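Local coordinates for Low molecular weight heat shock protein (Xanthomonas axonopodis pv. citri, PDB 3GLA), which probably acts as an ATP-independent small heat-shock chaperone of the alpha-crystallin family, holding unfolding proteins against aggregation during stress, at the interface of chains A and B. Numbering follows the deposited sequence. Chains: chain A/B, Low molecular weight heat shock protein.

Contacts 1 and 2 are neighbouring patches of one two-fold symmetric interface between chains A and B, their C-alpha centres about 13 Å apart. In contact 1 the segment A:Arg58 to A:Arg61, strand 58-59 and the loop after it, lies against the start of strand 7-11 and against strand 64-71 of chain B. Contact 2 pairs the turns around residues 21-24 and 87-89 of both chains close to the two-fold axis. Strand 15-21 runs past both: its end, Asp21, takes part in contact 2, while B:Ala20 borders contact 1. Contact 1 has a twin with the chains exchanged, consistent with the reciprocal dimer of bacterial small heat-shock proteins.

Contact 1: the interface of chains A and B. Residues chain A 58, 60-61; chain B 5-7, 20, 68, 70.
A glutamate of one alpha-crystallin domain is gripped here by an arginine and the strand edge of the other, in a reciprocal manner consistent with the dimers of bacterial small heat-shock proteins. Charge pairing centres on A:Glu60, whose CG stands anti to its own carbonyl carbon (chi1 -60°) and whose chain then runs extended toward chain B. B:Arg68, bent at chi3, meets it tip to tip, carboxylate and guanidinium nearly coplanar. The grip is end-on: NH1 of B:Arg68 gives a hydrogen bond to OE1 of A:Glu60 at 2.6 Å, and NH2 reaches OE2 at 3.0 Å, both almost straight and both on syn lone pairs.

Each carboxylate oxygen takes a further donor from above the carboxylate plane. The backbone N of B:Val7 bonds to OE1 of A:Glu60 at 2.8 Å, while A:Arg58 NH1, from the same chain, forms a salt bridge to OE2 at 2.8 Å. Four N-H groups thus fix the carboxylate's rotation, and the two arginines would be expected to keep it ionised. Behind the grip, B:Arg68 NH1 also bonds to the carbonyl O of B:Pro5, tying the guanidinium to its own chain.

The aromatic contact involves B:Phe70, which turns its CD2-CE2 edge to the face of the A:Arg58 guanidinium, the planes 78° apart; CD2 lies 3.7 Å from CZ of A:Arg58. The CZ corner of the same ring covers a face of B:Arg68, so one phenyl group braces both arginines.

Backbone recognition and aliphatic packing complete the patch. CG of A:Arg61 lies against the backbone of B:Arg6, and CB of A:Glu60 packs 3.7 Å from CB of B:Arg6. The B:Arg6 chain runs extended past the main chain of A:Glu60, and its NH1 meets the carbonyl O of A:Glu60 at 2.8 Å, on a lone pair and 168° at the hydrogen.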
# COMPACT_ATOMS: atom_id res chain seq x y z
N ARG A 58 11.01 -9.90 -9.78
CA ARG A 58 9.53 -9.89 -9.80
C ARG A 58 9.12 -8.44 -9.64
O ARG A 58 9.72 -7.65 -8.92
CB ARG A 58 8.79 -10.83 -8.89
CG ARG A 58 8.54 -10.31 -7.60
CD ARG A 58 7.77 -11.23 -6.64
NE ARG A 58 8.28 -12.61 -6.69
CZ ARG A 58 7.45 -13.64 -6.62
NH1 ARG A 58 6.15 -13.49 -6.49
NH2 ARG A 58 7.96 -14.90 -6.64
N GLU A 60 5.48 -6.82 -9.03
CA GLU A 60 4.07 -6.99 -8.83
C GLU A 60 3.43 -5.66 -8.49
O GLU A 60 2.22 -5.54 -8.62
CB GLU A 60 3.65 -7.88 -7.67
CG GLU A 60 4.25 -9.32 -7.89
CD GLU A 60 4.12 -10.17 -6.71
OE1 GLU A 60 3.68 -9.68 -5.68
OE2 GLU A 60 4.38 -11.40 -6.84
N ARG A 61 4.18 -4.72 -8.00
CA ARG A 61 3.52 -3.54 -7.48
C ARG A 61 3.17 -2.59 -8.55
O ARG A 61 3.96 -2.31 -9.44
CB ARG A 61 4.43 -2.83 -6.46
CG ARG A 61 4.70 -3.83 -5.30
CD ARG A 61 5.47 -3.13 -4.18
NE ARG A 61 6.44 -2.37 -4.70
CZ ARG A 61 7.14 -1.31 -4.34
NH1 ARG A 61 6.95 -0.41 -3.38
NH2 ARG A 61 8.08 -1.12 -5.18
N PRO B 5 -0.38 -9.20 -0.63
CA PRO B 5 0.22 -7.91 -0.81
C PRO B 5 1.27 -8.04 -1.91
O PRO B 5 2.05 -8.93 -1.92
CB PRO B 5 0.93 -7.60 0.52
CG PRO B 5 0.56 -8.69 1.38
CD PRO B 5 -0.24 -9.72 0.73
N ARG B 6 1.28 -7.08 -2.80
CA ARG B 6 2.21 -7.13 -3.93
C ARG B 6 3.60 -6.77 -3.57
O ARG B 6 3.82 -5.92 -2.71
CB ARG B 6 1.72 -6.15 -4.99
CG ARG B 6 0.41 -6.78 -5.64
CD ARG B 6 -0.22 -5.68 -6.51
NE ARG B 6 -1.29 -6.39 -7.18
CZ ARG B 6 -1.21 -6.99 -8.34
NH1 ARG B 6 -0.17 -7.00 -9.09
NH2 ARG B 6 -2.34 -7.62 -8.73
N VAL B 7 4.56 -7.45 -4.16
CA VAL B 7 5.98 -7.29 -3.79
C VAL B 7 6.78 -7.17 -5.08
O VAL B 7 6.43 -7.78 -6.14
CB VAL B 7 6.36 -8.58 -3.14
CG1 VAL B 7 7.80 -8.75 -3.08
CG2 VAL B 7 5.68 -8.62 -1.74
N ALA B 20 7.43 -4.36 -0.40
CA ALA B 20 6.13 -4.94 -0.28
C ALA B 20 5.14 -3.83 -0.03
O ALA B 20 5.33 -2.97 0.83
CB ALA B 20 6.13 -5.91 0.90
N ARG B 68 3.42 -14.36 2.67
CA ARG B 68 3.97 -14.69 1.38
C ARG B 68 5.42 -15.12 1.73
O ARG B 68 6.05 -14.65 2.67
CB ARG B 68 4.06 -13.48 0.49
CG ARG B 68 2.57 -13.02 0.24
CD ARG B 68 2.50 -12.11 -1.00
NE ARG B 68 2.76 -12.83 -2.21
CZ ARG B 68 3.12 -12.19 -3.34
NH1 ARG B 68 3.36 -10.86 -3.36
NH2 ARG B 68 3.32 -12.90 -4.41
N PHE B 70 9.14 -16.06 -0.31
CA PHE B 70 9.89 -15.84 -1.51
C PHE B 70 11.23 -16.59 -1.37
O PHE B 70 12.11 -16.14 -0.66
CB PHE B 70 10.18 -14.42 -1.80
CG PHE B 70 8.90 -13.59 -1.84
CD1 PHE B 70 8.37 -13.06 -0.66
CD2 PHE B 70 8.12 -13.61 -2.98
CE1 PHE B 70 7.18 -12.35 -0.66
CE2 PHE B 70 6.87 -12.91 -2.99
CZ PHE B 70 6.43 -12.28 -1.82

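Contact 2: the interface of chains A and B. Residues chain A 21-24, 87-89; chain B 21-24, 45, 87-89.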
# COMPACT_ATOMS: atom_id res chain seq x y z
N ASP A 21 -5.93 2.95 -0.43
CA ASP A 21 -4.60 2.32 -0.27
C ASP A 21 -3.67 2.88 -1.33
O ASP A 21 -3.71 2.54 -2.52
CB ASP A 21 -4.72 0.83 -0.56
CG ASP A 21 -5.32 0.04 0.58
OD1 ASP A 21 -5.28 0.59 1.66
OD2 ASP A 21 -5.47 -1.18 0.40
N LEU A 22 -2.77 3.74 -0.85
CA LEU A 22 -1.84 4.43 -1.75
C LEU A 22 -0.45 4.25 -1.17
O LEU A 22 0.21 5.23 -0.75
CB LEU A 22 -2.22 5.94 -1.73
CG LEU A 22 -3.56 6.14 -2.47
CD1 LEU A 22 -4.12 7.51 -2.29
CD2 LEU A 22 -3.43 5.82 -3.95
N PRO A 23 0.02 3.02 -1.09
CA PRO A 23 1.32 2.84 -0.54
C PRO A 23 2.38 3.46 -1.42
O PRO A 23 2.26 3.55 -2.62
CB PRO A 23 1.51 1.33 -0.62
CG PRO A 23 0.57 0.86 -1.75
CD PRO A 23 -0.65 1.78 -1.51
N GLY A 24 3.38 4.00 -0.73
CA GLY A 24 4.59 4.37 -1.45
C GLY A 24 4.49 5.77 -1.97
O GLY A 24 5.22 6.10 -2.93
N ASN A 87 0.82 5.10 7.00
CA ASN A 87 1.21 3.77 6.46
C ASN A 87 0.61 3.55 5.10
O ASN A 87 0.21 2.42 4.82
CB ASN A 87 0.86 2.63 7.37
CG ASN A 87 1.56 2.73 8.71
OD1 ASN A 87 0.92 2.63 9.77
ND2 ASN A 87 2.81 2.96 8.67
N GLY A 88 0.54 4.60 4.32
CA GLY A 88 0.08 4.39 2.90
C GLY A 88 -1.41 4.28 2.75
O GLY A 88 -1.82 4.11 1.63
N VAL A 89 -2.15 4.47 3.82
CA VAL A 89 -3.60 4.57 3.64
C VAL A 89 -3.94 6.01 3.78
O VAL A 89 -3.71 6.57 4.87
CB VAL A 89 -4.37 3.75 4.62
CG1 VAL A 89 -5.86 4.01 4.52
CG2 VAL A 89 -4.06 2.27 4.42
N ASP B 21 4.06 -3.88 -0.72
CA ASP B 21 3.03 -2.88 -0.47
C ASP B 21 2.15 -3.47 0.63
O ASP B 21 1.30 -4.35 0.43
CB ASP B 21 2.22 -2.77 -1.74
CG ASP B 21 2.82 -1.76 -2.71
OD1 ASP B 21 3.85 -1.19 -2.38
OD2 ASP B 21 2.24 -1.67 -3.81
N LEU B 22 2.35 -2.85 1.79
CA LEU B 22 1.60 -3.28 2.99
C LEU B 22 0.94 -2.08 3.59
O LEU B 22 1.17 -1.76 4.75
CB LEU B 22 2.62 -3.95 3.96
CG LEU B 22 3.04 -5.35 3.34
CD1 LEU B 22 4.27 -5.71 4.20
CD2 LEU B 22 1.91 -6.29 3.45
N PRO B 23 0.03 -1.47 2.84
CA PRO B 23 -0.58 -0.26 3.41
C PRO B 23 -1.46 -0.61 4.61
O PRO B 23 -1.97 -1.68 4.77
CB PRO B 23 -1.44 0.23 2.27
CG PRO B 23 -1.88 -1.02 1.43
CD PRO B 23 -0.50 -1.80 1.50
N GLY B 24 -1.36 0.29 5.58
CA GLY B 24 -2.33 0.18 6.67
C GLY B 24 -1.80 -0.68 7.82
O GLY B 24 -2.62 -1.09 8.67
N ARG B 45 -3.85 -7.23 8.49
CA ARG B 45 -4.24 -5.94 8.44
C ARG B 45 -5.68 -5.93 8.85
O ARG B 45 -6.40 -6.78 8.40
CB ARG B 45 -4.16 -5.67 6.85
CG ARG B 45 -4.85 -4.48 6.48
CD ARG B 45 -4.74 -4.26 4.90
NE ARG B 45 -5.05 -3.05 4.63
CZ ARG B 45 -4.99 -2.39 3.52
NH1 ARG B 45 -5.58 -2.82 2.41
NH2 ARG B 45 -4.90 -1.16 3.72
N ASN B 87 5.30 4.90 4.34
CA ASN B 87 4.09 5.04 3.53
C ASN B 87 3.56 3.69 3.13
O ASN B 87 3.08 3.59 2.01
CB ASN B 87 4.37 5.89 2.32
CG ASN B 87 4.57 7.34 2.68
OD1 ASN B 87 3.94 7.84 3.59
ND2 ASN B 87 5.57 7.97 2.03
N GLY B 88 3.60 2.70 4.02
CA GLY B 88 2.92 1.44 3.69
C GLY B 88 3.80 0.53 2.89
O GLY B 88 3.29 -0.50 2.51
N VAL B 89 5.00 0.94 2.50
CA VAL B 89 5.83 0.02 1.75
C VAL B 89 6.86 -0.44 2.69
O VAL B 89 7.52 0.33 3.43
CB VAL B 89 6.53 0.74 0.55
CG1 VAL B 89 7.58 -0.19 -0.03
CG2 VAL B 89 5.48 1.17 -0.44
O HOH W 1 4.64 2.61 6.64
O HOH W 2 1.30 7.24 4.58
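Turns of two alpha-crystallin domains interlock across the dimer two-fold, each laying its Pro23-Gly24 segment against Asn87-Gly88 of the partner. The tight part is largely backbone. N of A:Gly24 donates to the carbonyl O of B:Asn87 at 2.8 Å, in the carbonyl plane; in its two-fold counterpart, B:Gly24 N approaches the O of A:Asn87 from above that plane. Beside each bond a valine methyl presses on the glycine: CG2 of B:Val89, anti to its carbonyl carbon, lies 3.5 Å from CA of A:Gly24, slightly closer than usual van der Waals contact. A:Pro23 crosses B:Asp21 at about a right angle, its ring CG 3.6 Å from the carboxylate CG, and the two Pro23 rings lie side by side.

At one flank, extended B:Arg45 (CG anti to the backbone N) meets A:Asp21 tip to tip, the planes 27° apart. Its NH1 reaches OD2 of A:Asp21 at 2.6 Å and NH2 reaches OD1 at 2.7 Å, both on syn lone pairs, a charged clamp.

Water mediates the looser side, where the Asn87 side chains meet the partner through water. Water 1 links A:Asn87 ND2 to B:Gly88 N. Water 2 joins A:Gly88 N to the side-chain oxygen OD1 of B:Asn87, 2.9 Å from that water. As modelled, the amides are turned almost half a circle apart about chi2 (130° in A:Asn87, -36° in B:Asn87), so that ND2 faces water 1 in one chain and OD1 faces water 2 in the other.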